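Local atomic coordinates of F-actin-capping protein subunit alpha (Dictyostelium discoideum, PDB entry 4AKR), a protein that binds, as a heterodimer with the beta subunit, to the barbed ends of actin filaments independently of calcium and blocks subunit exchange there without severing them. Residues Arg49-Thr53 / Ile68-Glu73; Val57-Lys63 / Asn84-Tyr90; Ser75-Tyr79 / Thr89-Ile93; Thr53-Val57 / Val150-Thr154. The contacts are given in a common frame with arbitrary orientation. Residue numbers count along the deposited sequence, not the author numbering.

Interaction 1. Residues Arg49-Thr53 / Ile68-Glu73; sequences REYNT and ITKEGE
Residues 49-53 form a helical turn, with Thr53 N bonded to Arg49 O at 3.0 Å, while 68-73 is irregular: Ile68 and Thr69 are extended, Lys70 and Glu71 take helical phi/psi (-77/-29 and -72/-20), and Glu73 is extended. The backbones come closest at Thr53 and Thr69, CA to CA 4.4 Å. Thr53, the most covered residue, has chi1 p, so Thr53 OG1 returns to Arg49 O (2.5 Å, very short), while Thr53 CB packs on Lys70 CG at 3.7 Å and Thr53 CG2 on Ile68 CG2 at 3.9 Å. One turn earlier, Arg49, all-trans through chi3, reaches across to a salt bridge with Glu73: NH2 to OE2 is 2.5 Å, nearly straight and close to the guanidinium plane, and NE adds weak bonds to OE2 (3.2 Å) and OE1 (3.4 Å). Lys70, extended from an m chi1, sends NZ to Glu50 OE1, a weak salt bridge at 3.5 Å. The contact joins a helix flank to the loop between strands 64-67 and 73-75. Glu73 OE1 also bonds Tyr79 OH, and Asn52 ND2 bonds His92 O. Thr53 touches Tyr79 and Asn52 touches Tyr90, so helix 44-55 lies against strands 78-81 and 86-91.

Interaction 2. Residues Val57-Lys63 / Asn84-Tyr90; sequences VSVQTSK and NKQVITY
Lys63 and Tyr90 lose the most surface here, with Asn84 and Val59 next and equal, and they mark the two ends of a face-to-face packing between strands 58-61 and 86-90. The strand axes approach to 9.8 Å at 114° between N-to-C directions, too far apart for backbone pairing, so side chains fill the gap. The CA register runs Val59-Tyr90 (9.2 Å), Thr61-Ile88 (8.2 Å) and Lys63-Asn84 (7.0 Å), the backbones converging toward the latter end. Tyr90, chi1 t, sets its ring obliquely against Val57 and Val59, both chi1 m: Tyr90 CE1 is 3.6 Å from Val59 CG1, and Tyr90 OH is 3.8 Å from Val57 CG2. In the middle, Ile88 (chi1 m, chi2 t) brings CD1 to 3.5 Å from Thr61 CG2 and 4.4 Å from Val59 CG2. Lys63 (chi1 m), in the turn after strand 58-61, starts toward the other segment and brings CD to 3.9 Å from Asn84 CB, while its end leads away. Thr61 OG1 accepts from Lys63 N at 3.2 Å, an ST turn, and also bonds to Gly64 O. Lys85 (phi/psi 41/57) and Gln86, both opposite Asp81, form a G1 beta bulge where strand 86-91 begins. The hairpin of strands 58-61 and 64-67 therefore crosses one face of the sheet containing strands 78-81, 86-91 and 96-102; Val97 also touches Val59, and Ala66 touches Ile88.

Interaction 3. Residues Ser75-Tyr79 / Thr89-Ile93; sequences SNNEY and TYDHI
Two hydrogen bonds between Asn77 and Tyr90 fix the segments together: Tyr90 N donates to Asn77 O (2.8 Å, 159°), and Asn77 ND2 donates to Tyr90 O (3.2 Å, 153°). One residue thus holds both backbone polar groups of Tyr90, its side chain (chi1 m, chi2 68°) supplying the second bond where regular strand pairing has not yet begun. The same Asn77 O receives a CA-H...O contact from Thr89 CA at 3.2 Å. Next along, Glu78 and Thr89 form an antiparallel non-hydrogen-bonded pair, CA to CA 4.5 Å, with both side chains on one face of the sheet. Asn76 (phi/psi -60/-21) and Asn77 (-134/19) occupy the corners of a type I turn from Ser75 to Glu78, closed by two weak bonds, Glu78 N to Ser75 O (3.3 Å) and Ser75 N to Glu78 O (3.4 Å). Beyond the pair, Tyr79 (chi1 m) and His92 (chi1 m, chi2 106°) meet rim to rim, centroids 5.5 Å apart and planes at 79°, neither over the other's face. Tyr79 OH bonds Glu73 OE1, while its CD1 packs 4.2 Å from Tyr90 CB. The ring of Tyr90 (chi1 t) packs on Val57 and Ile68. Together these features make up the open end of the antiparallel beta hairpin 78-81/86-91, where a type I turn from strand 73-75 leads into its first strand and the second leaves for strand 96-102.

Interaction 4. Residues Thr53-Val57 / Val150-Thr154; sequences TSQMV and VCIST
A residue in the left-handed helical region, Met56 (phi/psi 54/56), makes the largest single share of this buried contact. It is the C-prime position of the Schellman motif that ends helix 44-55, with Val57 N bonded to Asn52 O and Met56 N weakly to Thr53 O (3.2 Å); Val57 then turns extended at -63/156. Facing it, residues 150-154 run as a regular strand, part of strand 145-158 in the antiparallel sheet of five strands. The nearest CA atoms are those of Met56 and Ser153, 6.3 Å apart. From the strand, Cys151 and Ser153 point toward the helix end, whereas Ile152 and Thr154 point away, Ile152 packing on helix 112-129. Met56 (m, t, m) reaches across to the strand, Met56 SD lying 3.9 Å from Cys151 CB and Met56 CE 3.4 Å from Ile152 O; Val170 and Arg168 of strand 163-175 also touch it. The polar end of Gln55 turns to Arg166. Through these contacts the C-terminus of helix 44-55 is seated on the face of the sheet turned away from helix 112-129. The single hydrogen bond between the segments fastens the cap itself: Ser153, chi1 t, donates from OG to Met56 O at 3.1 Å, with Gln55 O also 3.2 Å from that OG.

In the fold
Interactions 1 to 3 lie in helix 44-55 and the small strands that follow; interaction 4 ties the helix end to strand 145-158. Interactions 1 and 4 share Thr53 and the helix, their centres about 8 Å apart; interactions 2 and 3 share Thr89 and Tyr90 of strand 86-91, with centres about 11 Å apart. Along the chain, interaction 1 closes before interaction 3 opens, the segments of interactions 1 and 2 alternate, and interaction 4 spans both 2 and 3. Val57 joins interactions 2 and 4, and Val57 O accepts from Ile68 N of interaction 1 (2.9 Å). The small sheet, the hairpin 58-61/64-67 and the helix end thus form one packed unit, joined to the large sheet at interaction 4, among other contacts.

Interaction 1. Residues Arg49-Thr53 / Ile68-Glu73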
# COMPACT_ATOMS: atom_id res chain seq x y z
N ARG A 49 -1.30 -8.91 -19.73
CA ARG A 49 0.04 -8.83 -20.29
C ARG A 49 0.87 -7.71 -19.64
O ARG A 49 2.06 -7.88 -19.35
CB ARG A 49 -0.06 -8.62 -21.81
CG ARG A 49 1.22 -8.16 -22.48
CD ARG A 49 1.06 -8.22 -23.99
NE ARG A 49 2.15 -7.54 -24.67
CZ ARG A 49 2.16 -6.23 -24.93
NH1 ARG A 49 1.13 -5.48 -24.57
NH2 ARG A 49 3.19 -5.68 -25.56
N GLU A 50 0.23 -6.56 -19.42
CA GLU A 50 0.89 -5.41 -18.81
C GLU A 50 1.35 -5.73 -17.39
O GLU A 50 2.46 -5.39 -16.99
CB GLU A 50 -0.07 -4.21 -18.80
CG GLU A 50 0.38 -3.00 -18.00
CD GLU A 50 1.75 -2.48 -18.41
OE1 GLU A 50 2.09 -2.57 -19.61
OE2 GLU A 50 2.48 -1.95 -17.54
N TYR A 51 0.48 -6.41 -16.63
CA TYR A 51 0.80 -6.81 -15.27
C TYR A 51 1.93 -7.85 -15.26
O TYR A 51 2.97 -7.65 -14.64
CB TYR A 51 -0.43 -7.42 -14.59
CG TYR A 51 -0.19 -7.89 -13.18
CD1 TYR A 51 -0.26 -7.00 -12.10
CD2 TYR A 51 0.14 -9.22 -12.91
CE1 TYR A 51 0.00 -7.43 -10.80
CE2 TYR A 51 0.41 -9.65 -11.63
CZ TYR A 51 0.33 -8.76 -10.57
OH TYR A 51 0.56 -9.20 -9.29
N ASN A 52 1.70 -8.97 -15.96
CA ASN A 52 2.68 -10.04 -16.01
C ASN A 52 4.08 -9.55 -16.35
O ASN A 52 5.04 -9.86 -15.65
CB ASN A 52 2.28 -11.11 -17.02
CG ASN A 52 1.07 -11.90 -16.59
OD1 ASN A 52 0.86 -12.14 -15.40
ND2 ASN A 52 0.27 -12.33 -17.56
N THR A 53 4.19 -8.79 -17.43
CA THR A 53 5.49 -8.30 -17.86
C THR A 53 6.11 -7.23 -16.97
O THR A 53 7.32 -7.22 -16.79
CB THR A 53 5.42 -7.78 -19.32
OG1 THR A 53 4.33 -6.86 -19.45
CG2 THR A 53 5.22 -8.93 -20.29
N ILE A 68 9.28 -13.52 -17.60
CA ILE A 68 8.41 -12.97 -18.63
C ILE A 68 8.56 -11.45 -18.47
O ILE A 68 8.07 -10.87 -17.50
CB ILE A 68 6.92 -13.34 -18.40
CG1 ILE A 68 6.74 -14.86 -18.49
CG2 ILE A 68 6.04 -12.61 -19.40
CD1 ILE A 68 7.16 -15.46 -19.82
N THR A 69 9.25 -10.82 -19.42
CA THR A 69 9.49 -9.37 -19.37
C THR A 69 9.23 -8.71 -20.71
O THR A 69 9.08 -9.40 -21.72
CB THR A 69 10.94 -9.07 -19.00
OG1 THR A 69 11.78 -9.31 -20.15
CG2 THR A 69 11.40 -9.96 -17.84
N LYS A 70 9.20 -7.39 -20.73
CA LYS A 70 8.97 -6.66 -21.97
C LYS A 70 10.26 -6.67 -22.78
O LYS A 70 10.22 -6.62 -24.01
CB LYS A 70 8.57 -5.21 -21.71
CG LYS A 70 7.25 -5.04 -20.96
CD LYS A 70 6.94 -3.56 -20.73
CE LYS A 70 5.76 -3.36 -19.78
NZ LYS A 70 5.49 -1.90 -19.56
N GLU A 71 11.39 -6.74 -22.10
CA GLU A 71 12.67 -6.75 -22.80
C GLU A 71 12.93 -8.06 -23.53
O GLU A 71 13.75 -8.11 -24.44
CB GLU A 71 13.83 -6.48 -21.84
CG GLU A 71 15.17 -6.37 -22.56
CD GLU A 71 15.19 -5.25 -23.59
OE1 GLU A 71 14.42 -4.27 -23.44
OE2 GLU A 71 15.99 -5.34 -24.55
N GLY A 72 12.23 -9.12 -23.13
CA GLY A 72 12.41 -10.40 -23.79
C GLY A 72 11.23 -10.72 -24.70
O GLY A 72 11.18 -11.79 -25.31
N GLU A 73 10.28 -9.79 -24.76
CA GLU A 73 9.09 -9.96 -25.58
C GLU A 73 9.40 -9.90 -27.08
O GLU A 73 9.90 -8.90 -27.57
CB GLU A 73 8.06 -8.88 -25.20
CG GLU A 73 6.70 -9.03 -25.86
CD GLU A 73 5.64 -8.14 -25.22
OE1 GLU A 73 5.34 -8.35 -24.03
OE2 GLU A 73 5.12 -7.23 -25.89

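Interaction 2. Residues Val57-Lys63 / Asn84-Tyr90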
# COMPACT_ATOMS: atom_id res chain seq x y z
N VAL A 57 7.03 -11.70 -13.91
CA VAL A 57 6.69 -12.98 -13.31
C VAL A 57 7.65 -14.06 -13.83
O VAL A 57 8.24 -13.93 -14.89
CB VAL A 57 5.23 -13.37 -13.64
CG1 VAL A 57 4.26 -12.34 -13.04
CG2 VAL A 57 5.04 -13.47 -15.16
N SER A 58 7.80 -15.13 -13.06
CA SER A 58 8.68 -16.23 -13.44
C SER A 58 7.84 -17.43 -13.88
O SER A 58 6.68 -17.57 -13.50
CB SER A 58 9.57 -16.64 -12.26
OG SER A 58 8.78 -17.21 -11.23
N VAL A 59 8.44 -18.28 -14.71
CA VAL A 59 7.76 -19.46 -15.22
C VAL A 59 8.71 -20.64 -15.16
O VAL A 59 9.92 -20.48 -15.02
CB VAL A 59 7.34 -19.26 -16.70
CG1 VAL A 59 6.30 -18.16 -16.81
CG2 VAL A 59 8.56 -18.91 -17.55
N GLN A 60 8.15 -21.85 -15.25
CA GLN A 60 8.97 -23.05 -15.23
C GLN A 60 8.90 -23.66 -16.61
O GLN A 60 7.81 -23.83 -17.15
CB GLN A 60 8.44 -24.08 -14.22
CG GLN A 60 8.60 -23.70 -12.76
CD GLN A 60 10.04 -23.47 -12.36
OE1 GLN A 60 10.95 -24.15 -12.84
NE2 GLN A 60 10.26 -22.52 -11.46
N THR A 61 10.07 -23.95 -17.19
CA THR A 61 10.13 -24.58 -18.50
C THR A 61 10.85 -25.90 -18.29
O THR A 61 11.33 -26.19 -17.20
CB THR A 61 10.94 -23.75 -19.52
OG1 THR A 61 12.33 -23.79 -19.16
CG2 THR A 61 10.45 -22.32 -19.57
N SER A 62 10.92 -26.71 -19.34
CA SER A 62 11.58 -28.01 -19.26
C SER A 62 13.06 -27.87 -18.92
O SER A 62 13.67 -28.81 -18.41
CB SER A 62 11.43 -28.76 -20.59
OG SER A 62 10.05 -28.97 -20.91
N LYS A 63 13.63 -26.70 -19.18
CA LYS A 63 15.05 -26.45 -18.92
C LYS A 63 15.33 -25.59 -17.71
O LYS A 63 16.47 -25.19 -17.48
CB LYS A 63 15.69 -25.79 -20.14
CG LYS A 63 15.89 -26.71 -21.32
CD LYS A 63 16.32 -25.93 -22.54
CE LYS A 63 16.63 -26.86 -23.68
NZ LYS A 63 17.75 -27.76 -23.30
N ASN A 84 18.89 -20.37 -22.16
CA ASN A 84 18.59 -21.72 -22.63
C ASN A 84 18.28 -21.75 -24.12
O ASN A 84 17.68 -22.71 -24.62
CB ASN A 84 17.43 -22.29 -21.83
CG ASN A 84 17.67 -22.26 -20.34
OD1 ASN A 84 16.97 -21.57 -19.59
ND2 ASN A 84 18.67 -23.00 -19.89
N LYS A 85 18.69 -20.70 -24.83
CA LYS A 85 18.47 -20.60 -26.27
C LYS A 85 17.09 -21.08 -26.67
O LYS A 85 16.96 -21.99 -27.49
CB LYS A 85 19.52 -21.42 -27.02
CG LYS A 85 20.95 -20.90 -26.87
CD LYS A 85 21.87 -21.57 -27.87
CE LYS A 85 22.25 -22.97 -27.46
NZ LYS A 85 23.32 -22.91 -26.42
N GLN A 86 16.06 -20.47 -26.10
CA GLN A 86 14.70 -20.86 -26.43
C GLN A 86 13.71 -19.71 -26.47
O GLN A 86 13.98 -18.61 -25.99
CB GLN A 86 14.21 -21.94 -25.45
CG GLN A 86 14.11 -21.50 -24.00
CD GLN A 86 13.65 -22.62 -23.08
OE1 GLN A 86 13.56 -22.46 -21.86
NE2 GLN A 86 13.35 -23.77 -23.66
N VAL A 87 12.56 -19.99 -27.06
CA VAL A 87 11.48 -19.02 -27.18
C VAL A 87 10.31 -19.63 -26.44
O VAL A 87 9.88 -20.76 -26.74
CB VAL A 87 11.08 -18.79 -28.64
CG1 VAL A 87 9.80 -17.98 -28.70
CG2 VAL A 87 12.20 -18.05 -29.36
N ILE A 88 9.80 -18.89 -25.46
CA ILE A 88 8.69 -19.36 -24.65
C ILE A 88 7.38 -18.71 -25.06
O ILE A 88 7.29 -17.48 -25.13
CB ILE A 88 8.96 -19.05 -23.16
CG1 ILE A 88 10.26 -19.72 -22.73
CG2 ILE A 88 7.81 -19.53 -22.32
CD1 ILE A 88 10.75 -19.29 -21.35
N THR A 89 6.39 -19.53 -25.35
CA THR A 89 5.06 -19.04 -25.70
C THR A 89 4.32 -19.04 -24.37
O THR A 89 4.38 -20.02 -23.61
CB THR A 89 4.36 -19.97 -26.72
OG1 THR A 89 5.18 -20.08 -27.89
CG2 THR A 89 2.99 -19.40 -27.13
N TYR A 90 3.62 -17.94 -24.09
CA TYR A 90 2.92 -17.75 -22.82
C TYR A 90 1.48 -17.27 -22.93
O TYR A 90 1.17 -16.39 -23.73
CB TYR A 90 3.73 -16.74 -21.99
CG TYR A 90 3.27 -16.52 -20.57
CD1 TYR A 90 3.48 -17.49 -19.59
CD2 TYR A 90 2.73 -15.30 -20.18
CE1 TYR A 90 3.17 -17.25 -18.26
CE2 TYR A 90 2.42 -15.04 -18.85
CZ TYR A 90 2.65 -16.02 -17.90
OH TYR A 90 2.37 -15.76 -16.58

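Interaction 3. Residues Ser75-Tyr79 / Thr89-Ile93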
# COMPACT_ATOMS: atom_id res chain seq x y z
N SER A 75 6.97 -11.34 -29.36
CA SER A 75 5.61 -11.20 -29.85
C SER A 75 4.74 -10.97 -28.62
O SER A 75 5.25 -11.02 -27.49
CB SER A 75 5.18 -12.49 -30.56
OG SER A 75 3.77 -12.62 -30.61
N ASN A 76 3.45 -10.73 -28.82
CA ASN A 76 2.54 -10.49 -27.71
C ASN A 76 2.48 -11.69 -26.75
O ASN A 76 2.09 -11.54 -25.58
CB ASN A 76 1.15 -10.19 -28.26
CG ASN A 76 0.29 -9.42 -27.28
OD1 ASN A 76 -0.14 -9.95 -26.25
ND2 ASN A 76 0.03 -8.15 -27.59
N ASN A 77 2.87 -12.86 -27.23
CA ASN A 77 2.85 -14.06 -26.40
C ASN A 77 4.12 -14.88 -26.50
O ASN A 77 4.13 -16.06 -26.16
CB ASN A 77 1.65 -14.93 -26.78
CG ASN A 77 0.35 -14.17 -26.70
OD1 ASN A 77 0.11 -13.26 -27.49
ND2 ASN A 77 -0.49 -14.53 -25.73
N GLU A 78 5.20 -14.26 -26.97
CA GLU A 78 6.45 -14.99 -27.10
C GLU A 78 7.57 -14.26 -26.39
O GLU A 78 7.79 -13.07 -26.60
CB GLU A 78 6.79 -15.20 -28.57
CG GLU A 78 5.81 -16.10 -29.30
CD GLU A 78 6.14 -16.22 -30.77
OE1 GLU A 78 6.31 -15.17 -31.43
OE2 GLU A 78 6.24 -17.36 -31.27
N TYR A 79 8.29 -15.00 -25.55
CA TYR A 79 9.37 -14.44 -24.77
C TYR A 79 10.66 -15.23 -24.95
O TYR A 79 10.66 -16.46 -24.91
CB TYR A 79 8.93 -14.37 -23.31
CG TYR A 79 7.75 -13.44 -23.14
CD1 TYR A 79 6.44 -13.89 -23.38
CD2 TYR A 79 7.95 -12.08 -22.89
CE1 TYR A 79 5.36 -12.99 -23.40
CE2 TYR A 79 6.88 -11.18 -22.90
CZ TYR A 79 5.60 -11.64 -23.17
OH TYR A 79 4.57 -10.73 -23.24
N THR A 89 6.39 -19.53 -25.35
CA THR A 89 5.06 -19.04 -25.70
C THR A 89 4.32 -19.04 -24.37
O THR A 89 4.38 -20.02 -23.61
CB THR A 89 4.36 -19.97 -26.72
OG1 THR A 89 5.18 -20.08 -27.89
CG2 THR A 89 2.99 -19.40 -27.13
N TYR A 90 3.62 -17.94 -24.09
CA TYR A 90 2.92 -17.75 -22.82
C TYR A 90 1.48 -17.27 -22.93
O TYR A 90 1.17 -16.39 -23.73
CB TYR A 90 3.73 -16.74 -21.99
CG TYR A 90 3.27 -16.52 -20.57
CD1 TYR A 90 3.48 -17.49 -19.59
CD2 TYR A 90 2.73 -15.30 -20.18
CE1 TYR A 90 3.17 -17.25 -18.26
CE2 TYR A 90 2.42 -15.04 -18.85
CZ TYR A 90 2.65 -16.02 -17.90
OH TYR A 90 2.37 -15.76 -16.58
N ASP A 91 0.59 -17.83 -22.12
CA ASP A 91 -0.80 -17.40 -22.13
C ASP A 91 -0.98 -16.43 -20.98
O ASP A 91 -1.06 -16.84 -19.82
CB ASP A 91 -1.75 -18.57 -21.91
CG ASP A 91 -3.21 -18.17 -22.08
OD1 ASP A 91 -3.64 -17.19 -21.44
OD2 ASP A 91 -3.93 -18.84 -22.87
N HIS A 92 -1.06 -15.14 -21.29
CA HIS A 92 -1.20 -14.10 -20.27
C HIS A 92 -2.45 -14.15 -19.41
O HIS A 92 -2.44 -13.70 -18.27
CB HIS A 92 -1.09 -12.71 -20.90
CG HIS A 92 0.30 -12.31 -21.26
ND1 HIS A 92 0.77 -12.29 -22.55
CD2 HIS A 92 1.34 -11.93 -20.48
CE1 HIS A 92 2.03 -11.91 -22.56
NE2 HIS A 92 2.40 -11.68 -21.31
N ILE A 93 -3.53 -14.68 -19.95
CA ILE A 93 -4.76 -14.73 -19.17
C ILE A 93 -4.78 -15.89 -18.18
O ILE A 93 -5.25 -15.74 -17.06
CB ILE A 93 -5.98 -14.82 -20.10
CG1 ILE A 93 -6.09 -13.52 -20.91
CG2 ILE A 93 -7.24 -15.05 -19.29
CD1 ILE A 93 -7.22 -13.48 -21.89

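Interaction 4. Residues Thr53-Val57 / Val150-Thr154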
# COMPACT_ATOMS: atom_id res chain seq x y z
N THR A 53 4.19 -8.79 -17.43
CA THR A 53 5.49 -8.30 -17.86
C THR A 53 6.11 -7.23 -16.97
O THR A 53 7.32 -7.22 -16.79
CB THR A 53 5.42 -7.78 -19.32
OG1 THR A 53 4.33 -6.86 -19.45
CG2 THR A 53 5.22 -8.93 -20.29
N SER A 54 5.30 -6.34 -16.39
CA SER A 54 5.86 -5.31 -15.53
C SER A 54 6.26 -5.88 -14.18
O SER A 54 7.15 -5.35 -13.51
CB SER A 54 4.88 -4.14 -15.37
OG SER A 54 3.61 -4.57 -14.93
N GLN A 55 5.62 -6.97 -13.78
CA GLN A 55 5.93 -7.65 -12.52
C GLN A 55 7.10 -8.60 -12.77
O GLN A 55 7.74 -9.08 -11.83
CB GLN A 55 4.74 -8.48 -12.04
CG GLN A 55 3.63 -7.67 -11.43
CD GLN A 55 3.98 -7.15 -10.05
OE1 GLN A 55 4.40 -7.92 -9.18
NE2 GLN A 55 3.80 -5.86 -9.84
N MET A 56 7.37 -8.87 -14.05
CA MET A 56 8.43 -9.79 -14.43
C MET A 56 8.21 -11.12 -13.70
O MET A 56 9.08 -11.60 -12.96
CB MET A 56 9.81 -9.21 -14.07
CG MET A 56 10.08 -7.82 -14.65
SD MET A 56 11.85 -7.44 -14.81
CE MET A 56 12.32 -7.18 -13.13
N VAL A 57 7.03 -11.70 -13.91
CA VAL A 57 6.69 -12.98 -13.31
C VAL A 57 7.65 -14.06 -13.83
O VAL A 57 8.24 -13.93 -14.89
CB VAL A 57 5.23 -13.37 -13.64
CG1 VAL A 57 4.26 -12.34 -13.04
CG2 VAL A 57 5.04 -13.47 -15.16
N VAL A 150 19.95 -6.53 -17.79
CA VAL A 150 19.87 -7.51 -16.72
C VAL A 150 18.60 -7.32 -15.88
O VAL A 150 18.37 -6.26 -15.30
CB VAL A 150 21.07 -7.40 -15.77
CG1 VAL A 150 21.04 -8.53 -14.77
CG2 VAL A 150 22.36 -7.41 -16.56
N CYS A 151 17.78 -8.37 -15.82
CA CYS A 151 16.54 -8.35 -15.06
C CYS A 151 16.62 -9.36 -13.93
O CYS A 151 17.06 -10.49 -14.13
CB CYS A 151 15.36 -8.71 -15.96
SG CYS A 151 15.11 -7.66 -17.41
N ILE A 152 16.19 -8.95 -12.74
CA ILE A 152 16.16 -9.84 -11.59
C ILE A 152 14.79 -9.66 -10.95
O ILE A 152 14.33 -8.52 -10.78
CB ILE A 152 17.26 -9.49 -10.55
CG1 ILE A 152 18.64 -9.54 -11.22
CG2 ILE A 152 17.18 -10.46 -9.37
CD1 ILE A 152 19.81 -9.49 -10.27
N SER A 153 14.13 -10.76 -10.61
CA SER A 153 12.81 -10.66 -10.01
C SER A 153 12.58 -11.77 -9.00
O SER A 153 12.75 -12.95 -9.32
CB SER A 153 11.73 -10.72 -11.09
OG SER A 153 10.48 -10.29 -10.57
N THR A 154 12.18 -11.40 -7.79
CA THR A 154 11.94 -12.37 -6.75
C THR A 154 10.78 -11.93 -5.87
O THR A 154 10.69 -10.77 -5.49
CB THR A 154 13.19 -12.57 -5.86
OG1 THR A 154 12.94 -13.62 -4.92
CG2 THR A 154 13.53 -11.28 -5.12